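Local coordinates for D-glyceraldehyde dehydrogenase (NADP(+)) (Thermoplasma acidophilum, PDB 5IZD), which catalyses the NADP-dependent oxidation of D-glyceraldehyde to glycerate in the non-phosphorylated Entner-Doudoroff pathway, working as a homotetramer built as a dimer of dimers, at residues Lys251-Val256 against Asp400-Ser405; Gln109-Trp114 against Tyr462-Tyr467; Asn90-Pro93 against Glu99-Asp102. All blocks are in the same frame, centred on the assembly; numbering follows the deposited sequence.

Contact 1: residues Lys251-Val256 against Asp400-Ser405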
loop_
_atom_site.group_PDB
_atom_site.type_symbol
_atom_site.label_atom_id
_atom_site.label_comp_id
_atom_site.label_asym_id
_atom_site.label_seq_id
_atom_site.Cartn_x
_atom_site.Cartn_y
_atom_site.Cartn_z
ATOM N N LYS A 251 16.518 12.448 -23.320
ATOM C CA LYS A 251 17.564 12.178 -24.276
ATOM C C LYS A 251 17.997 10.767 -24.105
ATOM O O LYS A 251 19.114 10.495 -23.665
ATOM C CB LYS A 251 18.684 13.190 -24.089
ATOM C CG LYS A 251 19.837 13.113 -25.096
ATOM C CD LYS A 251 19.623 14.089 -26.269
ATOM C CE LYS A 251 20.630 13.856 -27.384
ATOM N NZ LYS A 251 20.068 14.397 -28.638
ATOM N N ALA A 252 17.111 9.874 -24.500
ATOM C CA ALA A 252 17.234 8.481 -24.178
ATOM C C ALA A 252 18.456 7.811 -24.809
ATOM O O ALA A 252 18.587 7.819 -26.047
ATOM C CB ALA A 252 15.977 7.747 -24.602
ATOM N N PRO A 253 19.360 7.254 -23.965
ATOM C CA PRO A 253 20.392 6.425 -24.561
ATOM C C PRO A 253 19.852 5.054 -24.980
ATOM O O PRO A 253 19.080 4.435 -24.238
ATOM C CB PRO A 253 21.422 6.264 -23.419
ATOM C CG PRO A 253 20.608 6.263 -22.161
ATOM C CD PRO A 253 19.380 7.177 -22.491
ATOM N N PHE A 254 20.323 4.585 -26.127
ATOM C CA PHE A 254 20.015 3.279 -26.673
ATOM C C PHE A 254 21.300 2.430 -26.661
ATOM O O PHE A 254 22.222 2.655 -27.473
ATOM C CB PHE A 254 19.483 3.448 -28.090
ATOM C CG PHE A 254 18.728 2.261 -28.611
ATOM C CD1 PHE A 254 19.404 1.135 -29.057
ATOM C CD2 PHE A 254 17.347 2.253 -28.626
ATOM C CE1 PHE A 254 18.710 0.034 -29.537
ATOM C CE2 PHE A 254 16.653 1.149 -29.076
ATOM C CZ PHE A 254 17.329 0.039 -29.533
ATOM N N MET A 255 21.335 1.415 -25.785
ATOM C CA MET A 255 22.569 0.697 -25.488
ATOM C C MET A 255 22.478 -0.752 -25.971
ATOM O O MET A 255 21.565 -1.471 -25.591
ATOM C CB MET A 255 22.803 0.746 -23.959
ATOM C CG MET A 255 23.111 2.154 -23.449
ATOM S SD MET A 255 22.917 2.344 -21.646
ATOM C CE MET A 255 21.125 2.383 -21.538
ATOM N N VAL A 256 23.425 -1.195 -26.780
ATOM C CA VAL A 256 23.407 -2.515 -27.386
ATOM C C VAL A 256 24.733 -3.174 -27.011
ATOM O O VAL A 256 25.792 -2.858 -27.556
ATOM C CB VAL A 256 23.245 -2.425 -28.914
ATOM C CG1 VAL A 256 23.163 -3.817 -29.538
ATOM C CG2 VAL A 256 21.982 -1.576 -29.274
ATOM N N ASP A 400 28.175 5.221 -17.273
ATOM C CA ASP A 400 28.625 6.623 -17.099
ATOM C C ASP A 400 28.227 7.529 -18.285
ATOM O O ASP A 400 27.857 8.672 -18.083
ATOM C CB ASP A 400 30.152 6.721 -16.912
ATOM C CG ASP A 400 30.613 6.225 -15.551
ATOM O OD1 ASP A 400 29.789 6.089 -14.623
ATOM O OD2 ASP A 400 31.823 5.988 -15.412
ATOM N N LEU A 401 28.354 7.004 -19.489
ATOM C CA LEU A 401 27.977 7.721 -20.678
ATOM C C LEU A 401 26.445 8.002 -20.702
ATOM O O LEU A 401 26.014 9.128 -21.037
ATOM C CB LEU A 401 28.414 6.988 -21.941
ATOM C CG LEU A 401 29.927 6.938 -22.151
ATOM C CD1 LEU A 401 30.176 5.982 -23.293
ATOM C CD2 LEU A 401 30.612 8.261 -22.492
ATOM N N ALA A 402 25.667 6.973 -20.381
ATOM C CA ALA A 402 24.232 7.056 -20.273
ATOM C C ALA A 402 23.790 8.104 -19.264
ATOM O O ALA A 402 22.887 8.937 -19.565
ATOM C CB ALA A 402 23.636 5.713 -19.937
ATOM N N ASN A 403 24.422 8.106 -18.107
ATOM C CA ASN A 403 24.065 9.039 -17.062
ATOM C C ASN A 403 24.605 10.454 -17.275
ATOM O O ASN A 403 24.182 11.358 -16.562
ATOM C CB ASN A 403 24.473 8.514 -15.679
ATOM C CG ASN A 403 23.695 7.283 -15.265
ATOM O OD1 ASN A 403 22.535 7.096 -15.616
ATOM N ND2 ASN A 403 24.329 6.450 -14.482
ATOM N N ASP A 404 25.515 10.632 -18.245
ATOM C CA ASP A 404 26.136 11.915 -18.533
ATOM C C ASP A 404 25.161 12.738 -19.407
ATOM O O ASP A 404 25.340 12.868 -20.632
ATOM C CB ASP A 404 27.510 11.712 -19.206
ATOM C CG ASP A 404 28.180 12.997 -19.616
ATOM O OD1 ASP A 404 28.029 14.028 -18.942
ATOM O OD2 ASP A 404 28.846 12.993 -20.671
ATOM N N SER A 405 24.165 13.311 -18.746
ATOM C CA SER A 405 23.055 13.995 -19.419
ATOM C C SER A 405 22.335 14.870 -18.470
ATOM O O SER A 405 22.100 14.460 -17.342
ATOM C CB SER A 405 22.026 12.967 -19.959
ATOM O OG SER A 405 21.102 13.569 -20.866
#
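The methyl group of A402 meets P253 and M255, alternate residues that point from strand 252-256 toward the helix. P253 offers the corner of its ring, CG lying 3.8 Å from A402 CB. M255 reaches the same methyl with its sulfur, SD standing 3.8 Å from A402 CB. Its chain first runs out nearly straight and then bends at chi3 (-75°), turning CE aside while SD keeps the contact. The smallness of alanine suits the place: at P253 the helix backbone comes within 5.8 Å of the strand, CA of P253 to CA of A402, and one methyl is enough to bridge the gap. Strand 252-256 is an inner strand of a mixed sheet, parallel to its neighbours 284-290 and 410-414, and helix 395-403 packs on one face of that sheet, as helices do in the catalytic domain of aldehyde dehydrogenases; on the other face F254 packs against helix 262-274. P253 has no N-H to give, but its carbonyl still accepts a backbone bond from Y412, keeping the strand paired there, and its ring turns a compact apolar surface to the helix. Beyond the helix end, S405 OG approaches the aliphatic root of K251, 4.0 Å from K251 CB. A bend at chi2 (95°) leads the lysine chain elsewhere, its ammonium reaching a salt bridge with E285 and the carbonyls of I377 and E380, while S405 OG bonds to Y407 N.

Contact 2: residues Gln109-Trp114 against Tyr462-Tyr467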
loop_
_atom_site.group_PDB
_atom_site.type_symbol
_atom_site.label_atom_id
_atom_site.label_comp_id
_atom_site.label_asym_id
_atom_site.label_seq_id
_atom_site.Cartn_x
_atom_site.Cartn_y
_atom_site.Cartn_z
ATOM N N GLN A 109 -10.163 3.776 -19.861
ATOM C CA GLN A 109 -10.606 2.592 -19.122
ATOM C C GLN A 109 -9.815 2.398 -17.815
ATOM O O GLN A 109 -10.393 2.338 -16.751
ATOM C CB GLN A 109 -10.471 1.348 -19.964
ATOM C CG GLN A 109 -10.899 0.079 -19.255
ATOM C CD GLN A 109 -12.385 -0.002 -18.973
ATOM O OE1 GLN A 109 -13.180 0.623 -19.632
ATOM N NE2 GLN A 109 -12.754 -0.792 -17.979
ATOM N N TYR A 110 -8.505 2.392 -17.946
ATOM C CA TYR A 110 -7.604 2.116 -16.842
ATOM C C TYR A 110 -7.806 3.118 -15.701
ATOM O O TYR A 110 -7.939 2.695 -14.549
ATOM C CB TYR A 110 -6.168 2.142 -17.296
ATOM C CG TYR A 110 -5.186 2.067 -16.134
ATOM C CD1 TYR A 110 -4.779 0.821 -15.588
ATOM C CD2 TYR A 110 -4.644 3.243 -15.578
ATOM C CE1 TYR A 110 -3.867 0.770 -14.532
ATOM C CE2 TYR A 110 -3.785 3.188 -14.489
ATOM C CZ TYR A 110 -3.399 1.947 -13.982
ATOM O OH TYR A 110 -2.543 1.950 -12.920
ATOM N N TYR A 111 -7.866 4.423 -16.009
ATOM C CA TYR A 111 -8.018 5.414 -14.959
ATOM C C TYR A 111 -9.384 5.353 -14.287
ATOM O O TYR A 111 -9.481 5.485 -13.036
ATOM C CB TYR A 111 -7.697 6.829 -15.424
ATOM C CG TYR A 111 -6.226 7.054 -15.663
ATOM C CD1 TYR A 111 -5.321 6.979 -14.633
ATOM C CD2 TYR A 111 -5.739 7.338 -16.925
ATOM C CE1 TYR A 111 -3.984 7.146 -14.834
ATOM C CE2 TYR A 111 -4.399 7.549 -17.147
ATOM C CZ TYR A 111 -3.514 7.462 -16.089
ATOM O OH TYR A 111 -2.142 7.636 -16.260
ATOM N N ALA A 112 -10.433 5.150 -15.084
ATOM C CA ALA A 112 -11.763 4.979 -14.538
ATOM C C ALA A 112 -11.874 3.760 -13.627
ATOM O O ALA A 112 -12.601 3.817 -12.634
ATOM C CB ALA A 112 -12.817 4.955 -15.629
ATOM N N GLU A 113 -11.115 2.697 -13.898
ATOM C CA GLU A 113 -11.110 1.497 -12.992
ATOM C C GLU A 113 -10.590 1.714 -11.569
ATOM O O GLU A 113 -10.783 0.852 -10.692
ATOM C CB GLU A 113 -10.363 0.318 -13.627
ATOM C CG GLU A 113 -11.028 -0.274 -14.909
ATOM C CD GLU A 113 -10.113 -1.216 -15.680
ATOM O OE1 GLU A 113 -8.890 -1.076 -15.500
ATOM O OE2 GLU A 113 -10.559 -2.114 -16.443
ATOM N N TRP A 114 -10.017 2.868 -11.317
ATOM C CA TRP A 114 -9.548 3.231 -10.001
ATOM C C TRP A 114 -10.667 3.702 -9.070
ATOM O O TRP A 114 -10.419 4.022 -7.946
ATOM C CB TRP A 114 -8.436 4.243 -10.064
ATOM C CG TRP A 114 -7.140 3.649 -10.313
ATOM C CD1 TRP A 114 -6.426 3.757 -11.415
ATOM C CD2 TRP A 114 -6.360 2.873 -9.402
ATOM N NE1 TRP A 114 -5.260 3.101 -11.296
ATOM C CE2 TRP A 114 -5.194 2.534 -10.058
ATOM C CE3 TRP A 114 -6.551 2.423 -8.102
ATOM C CZ2 TRP A 114 -4.206 1.778 -9.463
ATOM C CZ3 TRP A 114 -5.580 1.662 -7.528
ATOM C CH2 TRP A 114 -4.431 1.345 -8.197
ATOM N N TYR A 462 0.486 5.388 -8.377
ATOM C CA TYR A 462 1.156 6.584 -7.942
ATOM C C TYR A 462 0.809 7.787 -8.825
ATOM O O TYR A 462 0.771 8.886 -8.343
ATOM C CB TYR A 462 2.681 6.381 -7.920
ATOM C CG TYR A 462 3.099 5.335 -6.881
ATOM C CD1 TYR A 462 3.208 5.660 -5.539
ATOM C CD2 TYR A 462 3.377 4.035 -7.255
ATOM C CE1 TYR A 462 3.543 4.650 -4.553
ATOM C CE2 TYR A 462 3.733 3.057 -6.307
ATOM C CZ TYR A 462 3.806 3.366 -4.966
ATOM O OH TYR A 462 4.225 2.372 -4.043
ATOM N N GLY A 463 0.631 7.571 -10.109
ATOM C CA GLY A 463 0.297 8.672 -11.055
ATOM C C GLY A 463 -1.078 9.271 -10.806
ATOM O O GLY A 463 -1.222 10.477 -10.663
ATOM N N ILE A 464 -2.076 8.431 -10.705
ATOM C CA ILE A 464 -3.401 8.880 -10.411
ATOM C C ILE A 464 -3.415 9.521 -9.009
ATOM O O ILE A 464 -4.037 10.537 -8.829
ATOM C CB ILE A 464 -4.461 7.788 -10.640
ATOM C CG1 ILE A 464 -5.867 8.345 -10.451
ATOM C CG2 ILE A 464 -4.202 6.568 -9.776
ATOM C CD1 ILE A 464 -6.983 7.497 -10.983
ATOM N N SER A 465 -2.675 8.950 -8.051
ATOM C CA SER A 465 -2.582 9.524 -6.683
ATOM C C SER A 465 -1.971 10.948 -6.654
ATOM O O SER A 465 -2.237 11.691 -5.740
ATOM C CB SER A 465 -1.878 8.545 -5.706
ATOM O OG SER A 465 -2.671 7.383 -5.653
ATOM N N GLU A 466 -1.299 11.379 -7.748
ATOM C CA GLU A 466 -0.782 12.741 -7.837
ATOM C C GLU A 466 -1.902 13.756 -7.892
ATOM O O GLU A 466 -1.666 14.934 -7.593
ATOM C CB GLU A 466 0.157 12.968 -9.050
ATOM C CG GLU A 466 1.440 12.121 -9.061
ATOM C CD GLU A 466 2.494 12.438 -7.975
ATOM O OE1 GLU A 466 2.271 13.268 -7.049
ATOM O OE2 GLU A 466 3.590 11.820 -8.062
ATOM N N TYR A 467 -3.100 13.325 -8.263
ATOM C CA TYR A 467 -4.256 14.236 -8.332
ATOM C C TYR A 467 -5.130 14.286 -7.058
ATOM O O TYR A 467 -6.178 14.966 -7.009
ATOM C CB TYR A 467 -5.120 13.837 -9.527
ATOM C CG TYR A 467 -4.428 14.035 -10.866
ATOM C CD1 TYR A 467 -4.502 15.257 -11.528
ATOM C CD2 TYR A 467 -3.694 12.997 -11.485
ATOM C CE1 TYR A 467 -3.906 15.444 -12.787
ATOM C CE2 TYR A 467 -3.075 13.188 -12.731
ATOM C CZ TYR A 467 -3.200 14.401 -13.383
ATOM O OH TYR A 467 -2.571 14.607 -14.592
#
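One face of the W114 indole receives the CG2 methyl of I464, a CH-pi contact in which CG2 stands 3.9 Å from the centroid of the five-membered ring, only 10° off its normal. At the indole's edge, in its plane, lie Y110 CE2 and the carbonyl oxygen of Y111. The Y111 ring is met differently: I464 CD1 comes at its edge, 4.0 Å from Y111 CD1, while Y110 CD2 lies over one face toward the rim. I464 thus divides its two branches. CG1 is anti to the backbone N (chi1 -174°) and the chain runs on extended, carrying CD1 out between the two aromatic residues to lie 3.7 Å from W114 CB and 3.8 Å from Y111 O; CG2 is left to sit on the indole. A beta-branched isoleucine suits the spot because its two branches end in separate methyls, CG2 for the indole face and CD1 for the gap between W114 and the edge of Y111. The indole N-H makes a weak bond to Y110 OH, 3.4 Å from W114 NE1, which adds some hold on the rotation of the ring. A leucine in place of W114 would probably leave the CG2 methyl of I464 without its flat support and Y110 OH without this weak donor. Within the first segment, Q109 NE2 bonds E113 OE2 at 3.0 Å, and E113 also pairs with K117 of the second subunit, whose ammonium makes a cation-pi contact with W114. Thus the end of helix 94-112 meets helix 460-465 beside helix 153-164, whose A160 and P161 touch Y111, with P161 also against I464, while helix 39-77 packs on A112 and strand 243-247 on Y467.

Contact 3: residues Asn90-Pro93 against Glu99-Asp102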
loop_
_atom_site.group_PDB
_atom_site.type_symbol
_atom_site.label_atom_id
_atom_site.label_comp_id
_atom_site.label_asym_id
_atom_site.label_seq_id
_atom_site.Cartn_x
_atom_site.Cartn_y
_atom_site.Cartn_z
ATOM N N ASN A 90 -1.492 16.106 -37.679
ATOM C CA ASN A 90 -0.119 15.701 -37.359
ATOM C C ASN A 90 0.585 15.016 -38.528
ATOM O O ASN A 90 1.786 14.981 -38.545
ATOM C CB ASN A 90 -0.108 14.773 -36.148
ATOM C CG ASN A 90 -0.456 15.486 -34.841
ATOM O OD1 ASN A 90 -1.577 16.007 -34.668
ATOM N ND2 ASN A 90 0.496 15.531 -33.918
ATOM N N GLY A 91 -0.163 14.489 -39.505
ATOM C CA GLY A 91 0.429 13.766 -40.647
ATOM C C GLY A 91 0.937 12.399 -40.218
ATOM O O GLY A 91 1.725 11.794 -40.939
ATOM N N LYS A 92 0.485 11.888 -39.063
ATOM C CA LYS A 92 0.926 10.557 -38.584
ATOM C C LYS A 92 0.556 9.427 -39.537
ATOM O O LYS A 92 -0.568 9.409 -40.085
ATOM C CB LYS A 92 0.290 10.187 -37.245
ATOM C CG LYS A 92 0.640 11.111 -36.105
ATOM C CD LYS A 92 0.682 10.412 -34.749
ATOM C CE LYS A 92 0.875 11.474 -33.686
ATOM N NZ LYS A 92 1.098 10.866 -32.381
ATOM N N PRO A 93 1.480 8.471 -39.739
ATOM C CA PRO A 93 1.036 7.277 -40.465
ATOM C C PRO A 93 -0.204 6.609 -39.840
ATOM O O PRO A 93 -0.364 6.624 -38.595
ATOM C CB PRO A 93 2.250 6.370 -40.367
ATOM C CG PRO A 93 3.410 7.313 -40.373
ATOM C CD PRO A 93 2.927 8.403 -39.467
ATOM N N GLU A 99 -3.071 3.410 -33.378
ATOM C CA GLU A 99 -2.434 3.067 -32.120
ATOM C C GLU A 99 -2.674 4.153 -31.051
ATOM O O GLU A 99 -3.015 3.836 -29.923
ATOM C CB GLU A 99 -0.941 2.749 -32.353
ATOM C CG GLU A 99 -0.036 2.956 -31.191
ATOM C CD GLU A 99 1.375 2.459 -31.468
ATOM O OE1 GLU A 99 1.957 1.901 -30.504
ATOM O OE2 GLU A 99 1.894 2.660 -32.587
ATOM N N GLU A 100 -2.594 5.415 -31.426
ATOM C CA GLU A 100 -2.858 6.480 -30.494
ATOM C C GLU A 100 -4.278 6.449 -29.940
ATOM O O GLU A 100 -4.493 6.669 -28.776
ATOM C CB GLU A 100 -2.510 7.839 -31.057
ATOM C CG GLU A 100 -2.710 8.922 -30.034
ATOM C CD GLU A 100 -2.063 10.228 -30.367
ATOM O OE1 GLU A 100 -1.371 10.341 -31.377
ATOM O OE2 GLU A 100 -2.256 11.148 -29.607
ATOM N N VAL A 101 -5.238 6.153 -30.794
ATOM C CA VAL A 101 -6.618 6.074 -30.390
ATOM C C VAL A 101 -6.862 4.822 -29.522
ATOM O O VAL A 101 -7.617 4.842 -28.600
ATOM C CB VAL A 101 -7.556 6.202 -31.600
ATOM C CG1 VAL A 101 -8.986 6.051 -31.177
ATOM C CG2 VAL A 101 -7.344 7.555 -32.258
ATOM N N ASP A 102 -6.176 3.746 -29.828
ATOM C CA ASP A 102 -6.237 2.546 -29.044
ATOM C C ASP A 102 -5.861 2.962 -27.603
ATOM O O ASP A 102 -6.500 2.618 -26.663
ATOM C CB ASP A 102 -5.194 1.560 -29.543
ATOM C CG ASP A 102 -5.676 0.693 -30.688
ATOM O OD1 ASP A 102 -6.835 0.759 -31.044
ATOM O OD2 ASP A 102 -4.890 -0.084 -31.211
#
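E100 and K92 are joined by a salt bridge between helix 94-112 and the loop that leads into it. Along the helix, E99 comes first and turns to other company: its OE2 accepts from the indole N-H of W275, and its side chain packs on T486 of the third subunit. E100 follows, and it carries the contact. A chi1 of -176° sets its CG opposite the backbone N, and the remaining chain stays stretched, holding the carboxylate well out from the helix, where the long K92 side chain crosses it at about a right angle. K92 NZ donates to E100 OE1 over 2.7 Å, arriving on the syn side but tilted 29° out of the carboxylate plane; K92 CE follows at 3.4 Å from the same OE1. The other oxygen, OE2, accepts from the backbone N of A152 and of G153, so both carboxylate oxygens of this buried group are engaged, and the neighbouring ammonium is likely to keep it ionised. Glutamate has the reach for this, and lysine the matching charge and length. V101 then turns its branched side chain to R79, L82 and E83 of helix 79-90, and D102 forms a salt bridge with R79. On the first segment G91 takes a positive phi (73°) just beyond helix 79-90, a conformation easy for glycine, and P93 occupies the N-cap of the next helix. The ammonium of K92 also bonds to the carbonyl oxygen of N149, the residue that by similarity stabilises the transition state. The arrangement is a buried ion pair at the loop joining helix 79-90 to helix 94-112, consistent with a second shell behind the N149-G153 loop, whose backbone it probably positions.

Contact 3 closes first along the chain and precedes both segments of contact 1, which in turn is nested in the long loop closed by contact 2. Contacts 2 and 3 share helix 94-112: contact 3 lies near its start and contact 2 at its end, with centres 24 Å apart and nearest atoms about 8 Å apart. Contact 1 stands away from them, its centre 30 Å from that of contact 2 and 28 Å from that of contact 3, on the seven-stranded sheet that includes strand 252-256. One helix thus connects the surroundings of N149 to a subunit interface, while contact 1 belongs to a different part of the fold, the sheet of the catalytic domain.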